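Local coordinates for heptaprenyl diphosphate synthase (HEPPP synthase) subunit 1 family protein (PDB 5H9D), which probably works as the smaller, regulatory subunit of a two-component prenyltransferase that builds heptaprenyl diphosphate, the precursor of the menaquinone side chain, at residues T4-L8 against K45-T50; I88-F93 against I135-F140; K108-Q114 against K167-E172; D118-Q123 against I180-Y184. All blocks are in the same frame, centred on the assembly; numbering follows the deposited sequence.

Interaction 1 of 4, residues T4-L8 against K45-T50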
loop_
_atom_site.group_PDB
_atom_site.type_symbol
_atom_site.label_atom_id
_atom_site.label_comp_id
_atom_site.label_asym_id
_atom_site.label_seq_id
_atom_site.Cartn_x
_atom_site.Cartn_y
_atom_site.Cartn_z
ATOM N N THR C 4 22.862 13.620 2.867
ATOM C CA THR C 4 21.554 12.984 2.781
ATOM C C THR C 4 21.623 11.591 3.389
ATOM O O THR C 4 20.649 11.144 3.984
ATOM C CB THR C 4 21.024 12.867 1.319
ATOM O OG1 THR C 4 21.690 11.791 0.648
ATOM C CG2 THR C 4 21.241 14.175 0.554
ATOM N N VAL C 5 22.762 10.908 3.260
ATOM C CA VAL C 5 22.883 9.570 3.843
ATOM C C VAL C 5 22.395 9.610 5.295
ATOM O O VAL C 5 21.436 8.933 5.672
ATOM C CB VAL C 5 24.344 9.051 3.878
ATOM C CG1 VAL C 5 24.358 7.581 4.299
ATOM C CG2 VAL C 5 25.015 9.227 2.522
ATOM N N SER C 6 23.055 10.434 6.099
ATOM C CA SER C 6 22.725 10.564 7.506
ATOM C C SER C 6 21.329 11.100 7.742
ATOM O O SER C 6 20.626 10.617 8.623
ATOM C CB SER C 6 23.739 11.469 8.202
ATOM O OG SER C 6 23.740 11.239 9.600
ATOM N N LYS C 7 20.916 12.103 6.979
ATOM C CA LYS C 7 19.575 12.630 7.182
ATOM C C LYS C 7 18.540 11.511 7.053
ATOM O O LYS C 7 17.697 11.334 7.942
ATOM C CB LYS C 7 19.262 13.733 6.181
ATOM C CG LYS C 7 19.977 15.018 6.457
ATOM C CD LYS C 7 19.362 16.148 5.647
ATOM C CE LYS C 7 19.856 17.494 6.160
ATOM N NZ LYS C 7 19.621 17.661 7.643
ATOM N N LEU C 8 18.616 10.753 5.953
ATOM C CA LEU C 8 17.690 9.643 5.703
ATOM C C LEU C 8 17.679 8.623 6.837
ATOM O O LEU C 8 16.625 8.088 7.163
ATOM C CB LEU C 8 18.021 8.934 4.386
ATOM C CG LEU C 8 17.135 7.743 4.002
ATOM C CD1 LEU C 8 15.733 8.233 3.715
ATOM C CD2 LEU C 8 17.710 7.029 2.787
ATOM N N LYS C 45 17.015 15.628 -2.667
ATOM C CA LYS C 45 18.168 14.745 -2.601
ATOM C C LYS C 45 17.718 13.458 -1.951
ATOM O O LYS C 45 17.691 12.418 -2.587
ATOM C CB LYS C 45 19.295 15.352 -1.769
ATOM C CG LYS C 45 20.444 15.925 -2.571
ATOM C CD LYS C 45 21.445 16.573 -1.626
ATOM C CE LYS C 45 22.569 17.288 -2.365
ATOM N NZ LYS C 45 23.426 18.009 -1.383
ATOM N N VAL C 46 17.327 13.542 -0.687
ATOM C CA VAL C 46 16.904 12.356 0.048
ATOM C C VAL C 46 15.723 11.614 -0.585
ATOM O O VAL C 46 15.638 10.387 -0.475
ATOM C CB VAL C 46 16.599 12.694 1.541
ATOM C CG1 VAL C 46 15.293 13.442 1.654
ATOM C CG2 VAL C 46 16.616 11.419 2.380
ATOM N N ALA C 47 14.821 12.326 -1.255
ATOM C CA ALA C 47 13.703 11.625 -1.890
ATOM C C ALA C 47 14.329 10.626 -2.852
ATOM O O ALA C 47 14.028 9.433 -2.813
ATOM C CB ALA C 47 12.790 12.594 -2.642
ATOM N N CYS C 48 15.226 11.117 -3.696
ATOM C CA CYS C 48 15.900 10.267 -4.655
ATOM C C CYS C 48 16.677 9.124 -3.974
ATOM O O CYS C 48 16.705 7.995 -4.466
ATOM C CB CYS C 48 16.832 11.126 -5.515
ATOM S SG CYS C 48 18.011 10.184 -6.487
ATOM N N LEU C 49 17.313 9.404 -2.841
ATOM C CA LEU C 49 18.063 8.365 -2.134
ATOM C C LEU C 49 17.094 7.375 -1.414
ATOM O O LEU C 49 17.417 6.185 -1.235
ATOM C CB LEU C 49 19.053 9.013 -1.148
ATOM C CG LEU C 49 19.948 8.083 -0.299
ATOM C CD1 LEU C 49 20.938 7.250 -1.159
ATOM C CD2 LEU C 49 20.687 8.941 0.692
ATOM N N THR C 50 15.903 7.862 -1.045
ATOM C CA THR C 50 14.898 7.021 -0.378
ATOM C C THR C 50 14.244 6.007 -1.317
ATOM O O THR C 50 14.090 4.835 -0.976
ATOM C CB THR C 50 13.737 7.833 0.199
ATOM O OG1 THR C 50 14.227 9.060 0.743
ATOM C CG2 THR C 50 13.046 7.043 1.290
#
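Thr4 and Val46 mark the nearest backbone approach of two steeply crossed helices, their CA atoms 5.4 Å apart. The short axes of 4-8 and 45-50 pass 9.5 Å from each other with a signed crossing angle of -72°. Such a crossing lets the N-terminal helix 4-15 lie across helix 43-65 in this all-helical subunit, whose fold is consistent with the terpene synthase clan. No hydrogen bond joins the two segments, and apolar atoms make up most of the interface. At its start, the CG2 methyl of Thr4 lies against the aliphatic chain of Lys45, the two side chains crossing at about a right angle. Beyond CG that lysine chain is extended, and its amine reaches toward Asp36 in a long, weak ion pair. One turn on, the chi1 of Leu8 (180°) carries its branch toward helix 43-65, and chi2 turns CD1 and CD2 to different neighbours. Leu8 CD2 faces Leu49 CG at 4.0 Å, and Leu8 CB approaches Val46 CG2 at 3.5 Å. Behind this layer, Val46 and Thr50 also touch Leu84 of helix 70-88, and six of the seven touching residues are buried. The other Leu8 methyl, CD1, sits 3.6 Å from Val46 CG2 and 3.8 Å from Thr50 CG2.

Interaction 2 of 4, residues I88-F93 against I135-F140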
loop_
_atom_site.group_PDB
_atom_site.type_symbol
_atom_site.label_atom_id
_atom_site.label_comp_id
_atom_site.label_asym_id
_atom_site.label_seq_id
_atom_site.Cartn_x
_atom_site.Cartn_y
_atom_site.Cartn_z
ATOM N N ILE C 88 8.057 18.492 -1.454
ATOM C CA ILE C 88 8.807 19.067 -2.574
ATOM C C ILE C 88 7.880 19.931 -3.453
ATOM O O ILE C 88 8.325 20.769 -4.235
ATOM C CB ILE C 88 9.476 17.964 -3.423
ATOM C CG1 ILE C 88 10.622 17.338 -2.631
ATOM C CG2 ILE C 88 10.005 18.541 -4.717
ATOM C CD1 ILE C 88 11.463 16.336 -3.404
ATOM N N ASN C 89 6.582 19.707 -3.328
ATOM C CA ASN C 89 5.586 20.494 -4.038
ATOM C C ASN C 89 5.734 20.650 -5.547
ATOM O O ASN C 89 4.812 21.142 -6.204
ATOM C CB ASN C 89 5.513 21.875 -3.402
ATOM C CG ASN C 89 4.128 22.473 -3.463
ATOM O OD1 ASN C 89 3.465 22.471 -4.511
ATOM N ND2 ASN C 89 3.682 23.003 -2.333
ATOM N N ASP C 90 6.884 20.272 -6.099
ATOM C CA ASP C 90 7.081 20.350 -7.550
ATOM C C ASP C 90 6.276 19.202 -8.155
ATOM O O ASP C 90 6.744 18.065 -8.217
ATOM C CB ASP C 90 8.551 20.163 -7.918
ATOM C CG ASP C 90 8.772 20.101 -9.427
ATOM O OD1 ASP C 90 7.848 19.665 -10.160
ATOM O OD2 ASP C 90 9.879 20.474 -9.876
ATOM N N LEU C 91 5.072 19.497 -8.613
ATOM C CA LEU C 91 4.228 18.455 -9.162
ATOM C C LEU C 91 4.771 17.721 -10.393
ATOM O O LEU C 91 4.681 16.497 -10.459
ATOM C CB LEU C 91 2.837 19.021 -9.443
ATOM C CG LEU C 91 1.804 17.945 -9.726
ATOM C CD1 LEU C 91 0.417 18.499 -9.461
ATOM C CD2 LEU C 91 1.959 17.481 -11.160
ATOM N N SER C 92 5.328 18.443 -11.364
ATOM C CA SER C 92 5.864 17.789 -12.565
ATOM C C SER C 92 6.968 16.790 -12.266
ATOM O O SER C 92 7.139 15.821 -13.007
ATOM C CB SER C 92 6.393 18.816 -13.569
ATOM O OG SER C 92 5.451 19.009 -14.610
ATOM N N PHE C 93 7.723 17.040 -11.197
ATOM C CA PHE C 93 8.811 16.162 -10.793
ATOM C C PHE C 93 8.250 14.816 -10.378
ATOM O O PHE C 93 8.905 13.785 -10.556
ATOM C CB PHE C 93 9.586 16.781 -9.632
ATOM C CG PHE C 93 10.577 15.851 -8.990
ATOM C CD1 PHE C 93 11.455 15.103 -9.764
ATOM C CD2 PHE C 93 10.649 15.745 -7.610
ATOM C CE1 PHE C 93 12.399 14.257 -9.170
ATOM C CE2 PHE C 93 11.578 14.911 -7.001
ATOM C CZ PHE C 93 12.460 14.162 -7.784
ATOM N N ILE C 135 17.377 11.732 -13.351
ATOM C CA ILE C 135 16.215 12.616 -13.430
ATOM C C ILE C 135 16.059 13.530 -12.201
ATOM O O ILE C 135 15.416 14.572 -12.285
ATOM C CB ILE C 135 14.858 11.818 -13.694
ATOM C CG1 ILE C 135 14.108 11.586 -12.399
ATOM C CG2 ILE C 135 15.113 10.466 -14.302
ATOM C CD1 ILE C 135 13.162 12.671 -12.082
ATOM N N THR C 136 16.636 13.164 -11.061
ATOM C CA THR C 136 16.496 14.034 -9.902
ATOM C C THR C 136 17.378 15.256 -10.130
ATOM O O THR C 136 16.902 16.391 -10.040
ATOM C CB THR C 136 16.925 13.372 -8.570
ATOM O OG1 THR C 136 16.562 11.987 -8.547
ATOM C CG2 THR C 136 16.203 14.054 -7.423
ATOM N N LEU C 137 18.656 15.017 -10.435
ATOM C CA LEU C 137 19.625 16.088 -10.699
ATOM C C LEU C 137 19.202 16.924 -11.923
ATOM O O LEU C 137 19.092 18.150 -11.846
ATOM C CB LEU C 137 21.024 15.503 -10.963
ATOM C CG LEU C 137 21.748 14.563 -9.976
ATOM C CD1 LEU C 137 22.918 13.888 -10.681
ATOM C CD2 LEU C 137 22.243 15.321 -8.757
ATOM N N SER C 138 18.947 16.257 -13.045
ATOM C CA SER C 138 18.560 16.945 -14.278
ATOM C C SER C 138 17.162 17.573 -14.298
ATOM O O SER C 138 16.546 17.716 -15.355
ATOM C CB SER C 138 18.707 15.990 -15.467
ATOM O OG SER C 138 17.840 14.887 -15.338
ATOM N N HIS C 139 16.660 17.955 -13.133
ATOM C CA HIS C 139 15.347 18.578 -13.058
ATOM C C HIS C 139 15.451 19.856 -12.254
ATOM O O HIS C 139 14.649 20.774 -12.416
ATOM C CB HIS C 139 14.355 17.646 -12.381
ATOM C CG HIS C 139 13.000 18.253 -12.185
ATOM N ND1 HIS C 139 12.059 18.318 -13.191
ATOM C CD2 HIS C 139 12.433 18.830 -11.099
ATOM C CE1 HIS C 139 10.969 18.905 -12.731
ATOM N NE2 HIS C 139 11.171 19.226 -11.465
ATOM N N PHE C 140 16.463 19.893 -11.392
ATOM C CA PHE C 140 16.725 21.022 -10.507
ATOM C C PHE C 140 18.004 21.780 -10.886
ATOM O O PHE C 140 18.036 23.011 -10.846
ATOM C CB PHE C 140 16.829 20.515 -9.061
ATOM C CG PHE C 140 15.577 19.841 -8.555
ATOM C CD1 PHE C 140 14.422 20.584 -8.306
ATOM C CD2 PHE C 140 15.552 18.467 -8.335
ATOM C CE1 PHE C 140 13.263 19.971 -7.845
ATOM C CE2 PHE C 140 14.401 17.844 -7.877
ATOM C CZ PHE C 140 13.251 18.597 -7.631
#
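Phe93 puts its ring into a recess formed by Ile135, Thr136, His139 and Phe140, a knob-into-hole fit between helix 91-112 and residues 135-140 of helix 118-140. With CG anti to the backbone N, the ring projects from the first turn of its helix toward the neighbouring one. Phe140 presents an edge to one face of it: the centroids are 5.1 Å apart and the planes stand at 71°, a T-shaped pair in which Phe140 CZ lies 3.9 Å from Phe93 CD2. Ile135 CD1 comes to the edge of the Phe93 ring instead, near its plane. His139 stacks differently, its ring inclined by 26° to that of Phe93 but slid so far aside, at a centroid separation of 5.3 Å, that the overlap is slight.

The three rings form an aromatic cluster beside a polar pair. Asp90 is the N-cap of helix 91-112, and its OD1 accepts from Phe93 N at 2.8 Å, from above the carboxylate plane. OD2 receives the NE2-H of His139 at the imidazole edge in a nearly straight bond (165°); the modelled separation is very short, and little can rest on it at this resolution. On the outer side, Leu91 packs on Met122 of the farnesyl pyrophosphate synthetase chain. One carboxylate thus serves the helix start through one oxygen and the histidine through the other, which, if the bond is as modelled, would help to hold the imidazole's rotation; its negative charge would probably favour a protonated His139.

Interaction 3 of 4, residues K108-Q114 against K167-E172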
loop_
_atom_site.group_PDB
_atom_site.type_symbol
_atom_site.label_atom_id
_atom_site.label_comp_id
_atom_site.label_asym_id
_atom_site.label_seq_id
_atom_site.Cartn_x
_atom_site.Cartn_y
_atom_site.Cartn_z
ATOM N N LYS C 108 13.496 -4.576 -14.190
ATOM C CA LYS C 108 13.892 -5.685 -13.304
ATOM C C LYS C 108 13.049 -6.932 -13.604
ATOM O O LYS C 108 13.581 -8.042 -13.659
ATOM C CB LYS C 108 13.757 -5.310 -11.825
ATOM C CG LYS C 108 14.866 -4.421 -11.289
ATOM C CD LYS C 108 14.608 -3.900 -9.881
ATOM C CE LYS C 108 15.717 -2.920 -9.467
ATOM N NZ LYS C 108 15.496 -2.168 -8.160
ATOM N N SER C 109 11.749 -6.761 -13.815
ATOM C CA SER C 109 10.896 -7.904 -14.136
ATOM C C SER C 109 11.387 -8.586 -15.418
ATOM O O SER C 109 11.458 -9.823 -15.507
ATOM C CB SER C 109 9.451 -7.463 -14.332
ATOM O OG SER C 109 8.634 -8.571 -14.640
ATOM N N SER C 110 11.713 -7.766 -16.408
ATOM C CA SER C 110 12.204 -8.268 -17.659
ATOM C C SER C 110 13.512 -9.051 -17.462
ATOM O O SER C 110 13.721 -10.093 -18.090
ATOM C CB SER C 110 12.402 -7.095 -18.630
ATOM O OG SER C 110 11.163 -6.586 -19.094
ATOM N N LEU C 111 14.398 -8.552 -16.605
ATOM C CA LEU C 111 15.668 -9.244 -16.336
ATOM C C LEU C 111 15.404 -10.563 -15.631
ATOM O O LEU C 111 15.920 -11.601 -16.014
ATOM C CB LEU C 111 16.615 -8.381 -15.476
ATOM C CG LEU C 111 17.290 -7.217 -16.221
ATOM C CD1 LEU C 111 18.076 -6.358 -15.243
ATOM C CD2 LEU C 111 18.211 -7.775 -17.330
ATOM N N HIS C 112 14.576 -10.516 -14.609
ATOM C CA HIS C 112 14.242 -11.711 -13.874
ATOM C C HIS C 112 13.671 -12.788 -14.818
ATOM O O HIS C 112 14.043 -13.962 -14.711
ATOM C CB HIS C 112 13.237 -11.366 -12.753
ATOM C CG HIS C 112 12.920 -12.517 -11.851
ATOM N ND1 HIS C 112 11.834 -13.345 -12.048
ATOM C CD2 HIS C 112 13.601 -13.040 -10.805
ATOM C CE1 HIS C 112 11.863 -14.333 -11.172
ATOM N NE2 HIS C 112 12.927 -14.170 -10.407
ATOM N N HIS C 113 12.800 -12.389 -15.746
ATOM C CA HIS C 113 12.176 -13.343 -16.655
ATOM C C HIS C 113 12.935 -13.696 -17.937
ATOM O O HIS C 113 12.320 -14.104 -18.938
ATOM C CB HIS C 113 10.759 -12.880 -17.020
ATOM C CG HIS C 113 9.790 -12.931 -15.875
ATOM N ND1 HIS C 113 9.487 -11.830 -15.103
ATOM C CD2 HIS C 113 9.106 -13.971 -15.332
ATOM C CE1 HIS C 113 8.663 -12.191 -14.130
ATOM N NE2 HIS C 113 8.417 -13.483 -14.247
ATOM N N GLN C 114 14.266 -13.569 -17.891
ATOM C CA GLN C 114 15.124 -13.889 -19.032
ATOM C C GLN C 114 14.470 -13.389 -20.331
ATOM O O GLN C 114 14.414 -14.114 -21.336
ATOM C CB GLN C 114 15.317 -15.408 -19.152
ATOM C CG GLN C 114 15.529 -16.148 -17.862
ATOM C CD GLN C 114 16.875 -15.880 -17.263
ATOM O OE1 GLN C 114 17.869 -16.525 -17.606
ATOM N NE2 GLN C 114 16.926 -14.906 -16.366
ATOM N N LYS C 167 21.668 -8.012 -7.395
ATOM C CA LYS C 167 20.661 -8.575 -6.477
ATOM C C LYS C 167 19.475 -8.768 -7.407
ATOM O O LYS C 167 18.753 -9.767 -7.323
ATOM C CB LYS C 167 20.269 -7.619 -5.340
ATOM C CG LYS C 167 19.392 -6.465 -5.784
ATOM C CD LYS C 167 19.656 -5.209 -4.968
ATOM C CE LYS C 167 18.837 -4.035 -5.498
ATOM N NZ LYS C 167 19.052 -3.758 -6.946
ATOM N N TYR C 168 19.279 -7.790 -8.296
ATOM C CA TYR C 168 18.225 -7.894 -9.290
ATOM C C TYR C 168 18.778 -8.758 -10.442
ATOM O O TYR C 168 18.026 -9.229 -11.311
ATOM C CB TYR C 168 17.754 -6.507 -9.781
ATOM C CG TYR C 168 18.789 -5.606 -10.418
ATOM C CD1 TYR C 168 19.274 -4.489 -9.751
ATOM C CD2 TYR C 168 19.278 -5.874 -11.688
ATOM C CE1 TYR C 168 20.226 -3.667 -10.331
ATOM C CE2 TYR C 168 20.231 -5.063 -12.283
ATOM C CZ TYR C 168 20.712 -3.961 -11.604
ATOM O OH TYR C 168 21.723 -3.205 -12.177
ATOM N N ASN C 169 20.096 -8.978 -10.425
ATOM C CA ASN C 169 20.739 -9.825 -11.423
ATOM C C ASN C 169 20.770 -11.266 -10.852
ATOM O O ASN C 169 21.348 -12.169 -11.442
ATOM C CB ASN C 169 22.161 -9.315 -11.763
ATOM C CG ASN C 169 22.239 -8.579 -13.136
ATOM O OD1 ASN C 169 22.610 -7.404 -13.204
ATOM N ND2 ASN C 169 21.906 -9.283 -14.223
ATOM N N GLN C 170 20.109 -11.466 -9.711
ATOM C CA GLN C 170 20.011 -12.776 -9.043
ATOM C C GLN C 170 19.871 -14.009 -9.969
ATOM O O GLN C 170 20.582 -14.985 -9.798
ATOM C CB GLN C 170 18.843 -12.754 -8.014
ATOM C CG GLN C 170 17.735 -13.827 -8.224
ATOM C CD GLN C 170 16.456 -13.624 -7.366
ATOM O OE1 GLN C 170 15.620 -12.744 -7.633
ATOM N NE2 GLN C 170 16.308 -14.454 -6.339
ATOM N N SER C 171 18.964 -13.983 -10.938
ATOM C CA SER C 171 18.794 -15.137 -11.824
ATOM C C SER C 171 19.879 -15.289 -12.898
ATOM O O SER C 171 19.773 -16.150 -13.777
ATOM C CB SER C 171 17.420 -15.100 -12.501
ATOM O OG SER C 171 16.470 -15.896 -11.808
ATOM N N GLU C 172 20.908 -14.445 -12.836
ATOM C CA GLU C 172 22.025 -14.493 -13.783
ATOM C C GLU C 172 23.305 -14.754 -12.955
ATOM O O GLU C 172 23.414 -14.272 -11.823
ATOM C CB GLU C 172 22.113 -13.174 -14.584
ATOM C CG GLU C 172 21.522 -13.264 -16.017
ATOM C CD GLU C 172 20.188 -12.509 -16.233
ATOM O OE1 GLU C 172 19.604 -11.961 -15.265
ATOM O OE2 GLU C 172 19.721 -12.475 -17.398
#
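A Schellman motif ends helix 91-112 beside the type I turn Asn169-Glu172, with His112 and Gln114 facing Gln170, Ser171 and Glu172. Gln114 takes positive phi (41°) as the C-prime residue, and its N bonds to Leu111 O at 3.2 Å. CA positions pair Lys108 with Tyr168 and His112 with Ser171, so the loop follows the helix end for more than a turn. No hydrogen bond crosses between the segments. Gln170 OE1 approaches the edge of the His112 ring, 3.8 Å from CD2, with the amide and imidazole planes 63° apart. Gln114 NE2 and Glu172 OE2 face one another from opposite directions, too far apart for a bond. At the other end, the amines of Lys108 and Lys167 converge on Asp59, each forming a salt bridge to the same carboxylate oxygen, which accounts for two ammonium groups being near neighbours. Tyr168 OH bonds to Glu129 of helix 118-140, tying the loop to that helix as well. Ser110 hydrogen-bonds to Asp25 of the farnesyl pyrophosphate synthetase chain, placing this helix end at the subunit interface. The Tyr168 ring itself lies by Lys108 and Leu111: Lys108 CE is 3.9 Å from Tyr168 CD1, and Leu111 CD1 is 3.8 Å from Tyr168 CD2.

Interaction 4 of 4, residues D118-Q123 against I180-Y184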
loop_
_atom_site.group_PDB
_atom_site.type_symbol
_atom_site.label_atom_id
_atom_site.label_comp_id
_atom_site.label_asym_id
_atom_site.label_seq_id
_atom_site.Cartn_x
_atom_site.Cartn_y
_atom_site.Cartn_z
ATOM N N ASP C 118 21.274 -9.156 -25.046
ATOM C CA ASP C 118 22.406 -8.470 -24.391
ATOM C C ASP C 118 22.450 -6.959 -24.531
ATOM O O ASP C 118 22.869 -6.273 -23.615
ATOM C CB ASP C 118 23.743 -9.069 -24.842
ATOM C CG ASP C 118 23.799 -10.574 -24.650
ATOM O OD1 ASP C 118 23.398 -11.026 -23.554
ATOM O OD2 ASP C 118 24.235 -11.290 -25.592
ATOM N N TYR C 119 22.039 -6.454 -25.689
ATOM C CA TYR C 119 21.986 -5.024 -25.941
ATOM C C TYR C 119 21.044 -4.450 -24.896
ATOM O O TYR C 119 21.341 -3.440 -24.248
ATOM C CB TYR C 119 21.400 -4.742 -27.332
ATOM C CG TYR C 119 21.141 -3.277 -27.581
ATOM C CD1 TYR C 119 22.203 -2.372 -27.734
ATOM C CD2 TYR C 119 19.837 -2.780 -27.640
ATOM C CE1 TYR C 119 21.979 -1.025 -27.936
ATOM C CE2 TYR C 119 19.600 -1.427 -27.852
ATOM C CZ TYR C 119 20.681 -0.554 -27.999
ATOM O OH TYR C 119 20.444 0.794 -28.241
ATOM N N GLU C 120 19.899 -5.125 -24.751
ATOM C CA GLU C 120 18.831 -4.750 -23.808
ATOM C C GLU C 120 19.205 -4.811 -22.342
ATOM O O GLU C 120 18.921 -3.877 -21.612
ATOM C CB GLU C 120 17.606 -5.621 -24.038
ATOM C CG GLU C 120 16.687 -5.106 -25.109
ATOM C CD GLU C 120 15.618 -6.126 -25.477
ATOM O OE1 GLU C 120 14.528 -5.694 -25.940
ATOM O OE2 GLU C 120 15.870 -7.355 -25.307
ATOM N N ILE C 121 19.824 -5.915 -21.920
ATOM C CA ILE C 121 20.251 -6.088 -20.530
ATOM C C ILE C 121 21.130 -4.911 -20.126
ATOM O O ILE C 121 20.969 -4.328 -19.054
ATOM C CB ILE C 121 21.073 -7.401 -20.346
ATOM C CG1 ILE C 121 20.117 -8.581 -20.161
ATOM C CG2 ILE C 121 22.055 -7.260 -19.171
ATOM C CD1 ILE C 121 20.705 -9.906 -20.533
ATOM N N SER C 122 22.047 -4.568 -21.021
ATOM C CA SER C 122 22.982 -3.491 -20.814
ATOM C C SER C 122 22.325 -2.123 -20.770
ATOM O O SER C 122 22.764 -1.243 -20.019
ATOM C CB SER C 122 24.024 -3.524 -21.923
ATOM O OG SER C 122 25.234 -2.941 -21.462
ATOM N N GLN C 123 21.295 -1.929 -21.589
ATOM C CA GLN C 123 20.590 -0.660 -21.586
ATOM C C GLN C 123 19.812 -0.573 -20.272
ATOM O O GLN C 123 19.730 0.503 -19.653
ATOM C CB GLN C 123 19.602 -0.572 -22.749
ATOM C CG GLN C 123 20.203 -0.590 -24.150
ATOM C CD GLN C 123 21.064 0.626 -24.452
ATOM O OE1 GLN C 123 22.301 0.602 -24.277
ATOM N NE2 GLN C 123 20.416 1.707 -24.901
ATOM N N ILE C 180 28.741 -8.399 -18.914
ATOM C CA ILE C 180 27.864 -7.390 -19.528
ATOM C C ILE C 180 27.960 -6.029 -18.834
ATOM O O ILE C 180 27.436 -5.035 -19.336
ATOM C CB ILE C 180 26.318 -7.820 -19.621
ATOM C CG1 ILE C 180 25.802 -8.437 -18.328
ATOM C CG2 ILE C 180 26.107 -8.815 -20.748
ATOM C CD1 ILE C 180 24.549 -9.298 -18.542
ATOM N N GLN C 181 28.641 -5.973 -17.695
ATOM C CA GLN C 181 28.787 -4.707 -16.975
ATOM C C GLN C 181 30.221 -4.219 -17.039
ATOM O O GLN C 181 30.578 -3.213 -16.423
ATOM C CB GLN C 181 28.374 -4.839 -15.514
ATOM C CG GLN C 181 29.399 -5.501 -14.641
ATOM C CD GLN C 181 29.073 -5.333 -13.177
ATOM O OE1 GLN C 181 29.765 -5.866 -12.310
ATOM N NE2 GLN C 181 28.018 -4.582 -12.888
ATOM N N LYS C 182 31.045 -4.973 -17.759
ATOM C CA LYS C 182 32.438 -4.614 -17.977
ATOM C C LYS C 182 32.424 -4.255 -19.453
ATOM O O LYS C 182 33.056 -3.290 -19.886
ATOM C CB LYS C 182 33.372 -5.808 -17.729
ATOM C CG LYS C 182 34.861 -5.431 -17.733
ATOM C CD LYS C 182 35.788 -6.615 -17.408
ATOM C CE LYS C 182 35.660 -7.075 -15.952
ATOM N NZ LYS C 182 36.637 -8.144 -15.595
ATOM N N SER C 183 31.662 -5.038 -20.213
ATOM C CA SER C 183 31.513 -4.822 -21.641
ATOM C C SER C 183 30.446 -3.762 -21.879
ATOM O O SER C 183 29.526 -3.960 -22.669
ATOM C CB SER C 183 31.126 -6.126 -22.355
ATOM O OG SER C 183 29.859 -6.594 -21.935
ATOM N N TYR C 184 30.572 -2.651 -21.160
ATOM C CA TYR C 184 29.678 -1.500 -21.275
ATOM C C TYR C 184 30.093 -0.466 -20.246
ATOM O O TYR C 184 29.270 0.248 -19.680
ATOM C CB TYR C 184 28.202 -1.883 -21.099
ATOM C CG TYR C 184 27.379 -1.632 -22.363
ATOM C CD1 TYR C 184 27.474 -2.489 -23.469
ATOM C CD2 TYR C 184 26.522 -0.525 -22.462
ATOM C CE1 TYR C 184 26.741 -2.254 -24.637
ATOM C CE2 TYR C 184 25.783 -0.278 -23.629
ATOM C CZ TYR C 184 25.899 -1.149 -24.713
ATOM O OH TYR C 184 25.180 -0.921 -25.869
#
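Ile180 holds CG1 between its backbone N and carbonyl carbon (chi1 45°) and then extends, which sends CD1 to Ile121 of helix 118-140. There Ile180 CD1 meets the CG2 methyl of Ile121 at 3.3 Å, the two side chains crossing at about a right angle. The nearest backbone approach is between the CA atoms of Ser122 and Ile180, 6.4 Å apart.

Further along 180-184, Tyr184 turns its ring flat over Ser122. The Ser122 CB lies 3.7 Å from the ring centroid and only 5° off the normal, over the centre of the face, which fits a CH-pi contact, though the doubtful hydroxyl on the same side makes it tentative. As modelled, that serine oxygen comes too near the ring and supports no bond. At the far end of the tyrosine, Tyr184 OH lies near two side chains, Gln123 OE1 at 3.6 Å and Tyr119 CD1 at 3.8 Å, with no hydrogen bond. The Gln123 amide stands steeply against the Tyr184 ring, with 75° between the planes, and Gln123 CG lies over a face of the Tyr119 ring, 3.8 Å above it.

Joined by apolar contacts and the tyrosine ring over Ser122, with no hydrogen bond between them, the two segments bring the chain that leaves helix 174-180 back against the first turns of helix 118-140. On the inner side, Ile121 continues onto Leu111 of helix 91-112 and Leu116 of the connecting loop, while Tyr119 and Asp118 lie on the outside of this strand-free subunit.

In the fold
Interactions 1 and 2 touch, their centres about 15 Å apart, where Cys48 meets Thr136 and Ala47 meets Ile88. Interactions 3 and 4 form a second pair, centres about 13 Å apart, joined by Leu111 and Ile121. Interaction 1 lies across the chain's centre from both 3 and 4, about 26 and 28 Å away between centres. Helices 91-112 and 118-140 span the gap: each gives one end to interaction 2, and the other end goes to interaction 3 (helix 91-112) or interaction 4 (helix 118-140). Interaction 1 closes before the others open, whereas 2, 3 and 4 interleave along the chain. The C-terminal loops are thus fastened back onto this helix pair, and interactions 2 and 3 both border the partner subunit.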